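Local atomic coordinates of beta-glucosidase (Chaetomella raphigera, PDB entry 6JXG), a protein that probably hydrolyses terminal, non-reducing beta-D-glucosyl residues to release beta-D-glucose, as a secreted family 3 glycoside hydrolase of cellulose breakdown. Residues F157-E161 with Y201-N205. Residues are numbered along the deposited sequence.
Sequences FIGNE and YNKFN. With NAG (2-acetamido-2-deoxy-beta-D-glucopyranose), chain D.
Phe157 ends the parallel strand 151-157 of the N-terminal, TIM-barrel-related domain, and a cis peptide bond leads from it into Ile158, where the chain leaves the sheet as a loop. Ile158 is extended (phi/psi -161/167), and its carbonyl O accepts a nearly linear hydrogen bond from Asn202 ND2 at 3.0 Å; its CG2 packs obliquely against the Phe204 ring, 4.0 Å from CD2. The CA of Gly159 (positive phi, 74/19) is nearest that of Phe204, 6.9 Å away. Asn160 centres an inverse gamma turn, its CA 6.0 Å from that of Asn202 and its CB 3.1 Å from Asn202 OD1. Phe204 points toward the loop, its ring edge 3.8 Å (CE1) from acetamide C7 of the NAG N-linked to Asn205. Asn202 (chi1 p) ties this loop to the segment running from neighbouring strand 196-199 into short strand 203-204: ND2 also donates to Lys203 O (3.0 Å) and OD1 bonds Ser200, so the buried carboxamide is satisfied, its one cross-segment bond ending on backbone just after the cis peptide.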
loop_
_atom_site.group_PDB
_atom_site.type_symbol
_atom_site.label_atom_id
_atom_site.label_comp_id
_atom_site.label_asym_id
_atom_site.label_seq_id
_atom_site.Cartn_x
_atom_site.Cartn_y
_atom_site.Cartn_z
ATOM N N PHE A 157 1.840 -4.593 12.070
ATOM C CA PHE A 157 0.832 -5.385 12.724
ATOM C C PHE A 157 0.615 -4.864 14.187
ATOM O O PHE A 157 1.485 -5.060 15.027
ATOM C CB PHE A 157 1.290 -6.860 12.800
ATOM C CG PHE A 157 0.227 -7.790 13.387
ATOM C CD1 PHE A 157 -0.764 -8.268 12.583
ATOM C CD2 PHE A 157 0.220 -8.128 14.776
ATOM C CE1 PHE A 157 -1.771 -9.139 13.097
ATOM C CE2 PHE A 157 -0.768 -8.978 15.296
ATOM C CZ PHE A 157 -1.774 -9.458 14.439
ATOM N N ILE A 158 -0.503 -4.224 14.528
ATOM C CA ILE A 158 -1.662 -3.982 13.721
ATOM C C ILE A 158 -2.427 -2.814 14.428
ATOM O O ILE A 158 -2.202 -2.534 15.618
ATOM C CB ILE A 158 -2.550 -5.293 13.639
ATOM C CG1 ILE A 158 -3.593 -5.172 12.521
ATOM C CG2 ILE A 158 -3.151 -5.610 15.016
ATOM C CD1 ILE A 158 -4.224 -6.477 12.040
ATOM N N GLY A 159 -3.394 -2.211 13.738
ATOM C CA GLY A 159 -4.167 -1.096 14.295
ATOM C C GLY A 159 -3.448 0.223 14.390
ATOM O O GLY A 159 -3.893 1.102 15.131
ATOM N N ASN A 160 -2.351 0.410 13.635
ATOM C CA ASN A 160 -1.635 1.723 13.598
ATOM C C ASN A 160 -2.240 2.553 12.478
ATOM O O ASN A 160 -1.665 2.754 11.420
ATOM C CB ASN A 160 -0.167 1.448 13.417
ATOM C CG ASN A 160 0.683 2.679 13.292
ATOM O OD1 ASN A 160 0.328 3.779 13.798
ATOM N ND2 ASN A 160 1.821 2.505 12.670
ATOM N N GLU A 161 -3.474 2.977 12.712
ATOM C CA GLU A 161 -4.295 3.649 11.695
ATOM C C GLU A 161 -4.142 5.177 11.749
ATOM O O GLU A 161 -4.820 5.858 11.012
ATOM C CB GLU A 161 -5.745 3.167 11.792
ATOM C CG GLU A 161 -5.890 1.672 11.454
ATOM C CD GLU A 161 -5.716 1.400 9.946
ATOM O OE1 GLU A 161 -6.015 2.363 9.156
ATOM O OE2 GLU A 161 -5.300 0.227 9.575
ATOM N N TYR A 201 3.913 0.262 16.619
ATOM C CA TYR A 201 4.182 1.086 17.793
ATOM C C TYR A 201 3.005 1.229 18.807
ATOM O O TYR A 201 3.249 1.538 19.977
ATOM C CB TYR A 201 4.518 2.506 17.375
ATOM C CG TYR A 201 5.885 2.689 16.822
ATOM C CD1 TYR A 201 6.987 2.448 17.637
ATOM C CD2 TYR A 201 6.084 3.129 15.520
ATOM C CE1 TYR A 201 8.283 2.666 17.164
ATOM C CE2 TYR A 201 7.370 3.354 15.028
ATOM C CZ TYR A 201 8.470 3.125 15.831
ATOM O OH TYR A 201 9.765 3.314 15.413
ATOM N N ASN A 202 1.760 1.017 18.358
ATOM C CA ASN A 202 0.632 1.387 19.168
ATOM C C ASN A 202 0.304 0.257 20.121
ATOM O O ASN A 202 0.761 -0.866 19.941
ATOM C CB ASN A 202 -0.587 1.693 18.278
ATOM C CG ASN A 202 -0.864 0.520 17.301
ATOM O OD1 ASN A 202 -0.146 0.321 16.323
ATOM N ND2 ASN A 202 -1.840 -0.300 17.634
ATOM N N LYS A 203 -0.506 0.555 21.149
ATOM C CA LYS A 203 -1.081 -0.511 21.943
ATOM C C LYS A 203 -2.238 -1.098 21.145
ATOM O O LYS A 203 -2.914 -0.382 20.397
ATOM C CB LYS A 203 -1.572 -0.040 23.339
ATOM C CG LYS A 203 -0.514 0.692 24.080
ATOM C CD LYS A 203 -0.955 1.233 25.407
ATOM C CE LYS A 203 0.248 1.820 26.123
ATOM N NZ LYS A 203 -0.281 2.508 27.298
ATOM N N PHE A 204 -2.440 -2.379 21.312
ATOM C CA PHE A 204 -3.655 -3.058 20.884
ATOM C C PHE A 204 -4.369 -3.640 22.133
ATOM O O PHE A 204 -3.796 -4.423 22.858
ATOM C CB PHE A 204 -3.342 -4.210 19.896
ATOM C CG PHE A 204 -4.569 -4.853 19.355
ATOM C CD1 PHE A 204 -5.174 -5.887 20.031
ATOM C CD2 PHE A 204 -5.152 -4.375 18.205
ATOM C CE1 PHE A 204 -6.335 -6.451 19.564
ATOM C CE2 PHE A 204 -6.340 -4.914 17.750
ATOM C CZ PHE A 204 -6.920 -5.937 18.431
ATOM N N ASN A 205 -5.638 -3.311 22.332
ATOM C CA ASN A 205 -6.379 -3.778 23.519
ATOM C C ASN A 205 -5.565 -3.520 24.760
ATOM O O ASN A 205 -5.554 -4.338 25.691
ATOM C CB ASN A 205 -6.787 -5.245 23.406
ATOM C CG ASN A 205 -8.081 -5.431 22.599
ATOM O OD1 ASN A 205 -8.574 -4.511 21.942
ATOM N ND2 ASN A 205 -8.577 -6.623 22.608
HETATM C C1 NAG D . -9.787 -6.984 21.951
HETATM C C2 NAG D . -9.748 -8.497 21.730
HETATM C C3 NAG D . -11.153 -8.889 21.326
HETATM C C4 NAG D . -12.060 -8.489 22.459
HETATM C C5 NAG D . -12.108 -6.984 22.267
HETATM C C6 NAG D . -13.282 -6.402 23.024
HETATM C C7 NAG D . -7.636 -9.679 21.018
HETATM C C8 NAG D . -7.017 -9.724 22.357
HETATM N N2 NAG D . -8.832 -9.086 20.754
HETATM O O3 NAG D . -11.199 -10.268 21.154
HETATM O O4 NAG D . -13.238 -9.195 22.379
HETATM O O5 NAG D . -10.836 -6.636 22.845
HETATM O O6 NAG D . -12.907 -6.672 24.359
HETATM O O7 NAG D . -6.926 -10.151 20.111
#